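Local coordinates for protein aldose 1-epimerase (Caenorhabditis elegans, PDB 1LUR) that probably interconverts the alpha and beta anomers of aldose sugars such as galactose, as an aldose 1-epimerase of the galactose mutarotase family, at residues H157-D162 with V319-G324. Residues are numbered along the deposited sequence; the frame is centred on the assembly and turned at random.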
loop_
_atom_site.group_PDB
_atom_site.type_symbol
_atom_site.label_atom_id
_atom_site.label_comp_id
_atom_site.label_asym_id
_atom_site.label_seq_id
_atom_site.Cartn_x
_atom_site.Cartn_y
_atom_site.Cartn_z
ATOM N N HIS A 157 8.968 6.340 3.911
ATOM C CA HIS A 157 8.385 7.308 3.000
ATOM C C HIS A 157 8.832 8.676 3.505
ATOM O O HIS A 157 8.519 9.056 4.624
ATOM C CB HIS A 157 6.855 7.196 3.031
ATOM C CG HIS A 157 6.320 6.002 2.303
ATOM N ND1 HIS A 157 5.005 5.599 2.402
ATOM C CD2 HIS A 157 6.912 5.148 1.435
ATOM C CE1 HIS A 157 4.810 4.549 1.623
ATOM N NE2 HIS A 157 5.951 4.256 1.024
ATOM N N HIS A 158 9.584 9.402 2.685
ATOM C CA HIS A 158 10.071 10.719 3.062
ATOM C C HIS A 158 9.799 11.729 1.954
ATOM O O HIS A 158 9.728 11.363 0.785
ATOM C CB HIS A 158 11.581 10.661 3.325
ATOM C CG HIS A 158 12.198 11.999 3.591
ATOM N ND1 HIS A 158 12.057 12.662 4.793
ATOM C CD2 HIS A 158 12.940 12.810 2.800
ATOM C CE1 HIS A 158 12.686 13.821 4.731
ATOM N NE2 HIS A 158 13.231 13.936 3.531
ATOM N N ALA A 159 9.658 12.998 2.322
ATOM C CA ALA A 159 9.402 14.033 1.329
ATOM C C ALA A 159 9.506 15.448 1.873
ATOM O O ALA A 159 9.363 15.685 3.072
ATOM C CB ALA A 159 8.019 13.830 0.696
ATOM N N THR A 160 9.760 16.381 0.959
ATOM C CA THR A 160 9.883 17.798 1.267
ATOM C C THR A 160 9.247 18.532 0.089
ATOM O O THR A 160 8.961 17.919 -0.948
ATOM C CB THR A 160 11.355 18.234 1.407
ATOM O OG1 THR A 160 12.073 17.886 0.220
ATOM C CG2 THR A 160 11.998 17.550 2.598
ATOM N N CYS A 161 9.015 19.831 0.237
ATOM C CA CYS A 161 8.411 20.607 -0.843
ATOM C C CYS A 161 8.880 22.059 -0.837
ATOM O O CYS A 161 9.411 22.556 0.160
ATOM C CB CYS A 161 6.887 20.596 -0.723
ATOM S SG CYS A 161 6.284 21.554 0.693
ATOM N N ASP A 162 8.669 22.729 -1.963
ATOM C CA ASP A 162 9.048 24.127 -2.123
ATOM C C ASP A 162 7.754 24.922 -2.121
ATOM O O ASP A 162 7.732 26.103 -1.788
ATOM C CB ASP A 162 9.773 24.341 -3.452
ATOM C CG ASP A 162 11.131 23.676 -3.488
ATOM O OD1 ASP A 162 11.938 23.944 -2.580
ATOM O OD2 ASP A 162 11.395 22.893 -4.424
ATOM N N VAL A 319 -3.358 16.143 5.664
ATOM C CA VAL A 319 -2.236 15.580 4.915
ATOM C C VAL A 319 -1.463 16.608 4.099
ATOM O O VAL A 319 -0.815 16.280 3.111
ATOM C CB VAL A 319 -2.666 14.405 3.984
ATOM C CG1 VAL A 319 -3.212 13.255 4.816
ATOM C CG2 VAL A 319 -3.709 14.874 2.964
ATOM N N SER A 320 -1.511 17.864 4.521
ATOM C CA SER A 320 -0.788 18.890 3.793
ATOM C C SER A 320 0.702 18.716 4.068
ATOM O O SER A 320 1.093 18.169 5.100
ATOM C CB SER A 320 -1.236 20.286 4.243
ATOM O OG SER A 320 -0.961 20.487 5.617
ATOM N N LEU A 321 1.521 19.153 3.121
ATOM C CA LEU A 321 2.976 19.080 3.223
ATOM C C LEU A 321 3.395 20.497 2.851
ATOM O O LEU A 321 3.199 20.925 1.712
ATOM C CB LEU A 321 3.553 18.079 2.222
ATOM C CG LEU A 321 5.083 18.036 2.172
ATOM C CD1 LEU A 321 5.634 17.673 3.561
ATOM C CD2 LEU A 321 5.538 17.018 1.137
ATOM N N ARG A 322 3.960 21.223 3.816
ATOM C CA ARG A 322 4.386 22.599 3.581
ATOM C C ARG A 322 5.897 22.806 3.679
ATOM O O ARG A 322 6.589 22.061 4.377
ATOM C CB ARG A 322 3.654 23.504 4.571
ATOM C CG ARG A 322 2.142 23.336 4.482
ATOM C CD ARG A 322 1.384 24.063 5.580
ATOM N NE ARG A 322 -0.052 23.797 5.483
ATOM C CZ ARG A 322 -0.862 24.340 4.575
ATOM N NH1 ARG A 322 -0.391 25.199 3.680
ATOM N NH2 ARG A 322 -2.141 23.992 4.541
ATOM N N PRO A 323 6.419 23.828 2.977
ATOM C CA PRO A 323 7.845 24.173 2.947
ATOM C C PRO A 323 8.471 24.157 4.332
ATOM O O PRO A 323 7.908 24.697 5.281
ATOM C CB PRO A 323 7.848 25.568 2.325
ATOM C CG PRO A 323 6.680 25.510 1.389
ATOM C CD PRO A 323 5.629 24.831 2.240
ATOM N N GLY A 324 9.636 23.533 4.444
ATOM C CA GLY A 324 10.303 23.471 5.729
ATOM C C GLY A 324 9.981 22.224 6.527
ATOM O O GLY A 324 10.775 21.818 7.378
#
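The SG of C161 sits over the flat face of the R322-P323 peptide, 3.2 Å from the N of P323, which has no hydrogen to give. The same sulfur comes 3.3 Å from the O of L321. Its chi1 of 70° sets SG between the backbone N and the carbonyl carbon of C161. Two apolar contacts add to this: the CD of P323 at 3.7 Å and the CG of L321, the last residue of strand 320-321, at 4.0 Å. Chi1 of 175° sets the CG of L321 anti to its backbone N, and from that carbon CD2 reaches to 4.1 Å from the CB of A159; L321 packs also on Y327 and L167. Past the sulfur, the proline ring brings CG to 3.4 Å from the O of D162, while the CA of P323 makes a CH...O contact with the O of C161 at 3.6 Å. R322 turns away, its guanidinium in a salt bridge with D85. Side-chain and CH...O packing thus joins the end of strand 152-160 to the connection leading into strand 327-337, its antiparallel neighbour, beyond the end of these two central strands of the nine-stranded sheet in the beta-sandwich fold of galactose mutarotases.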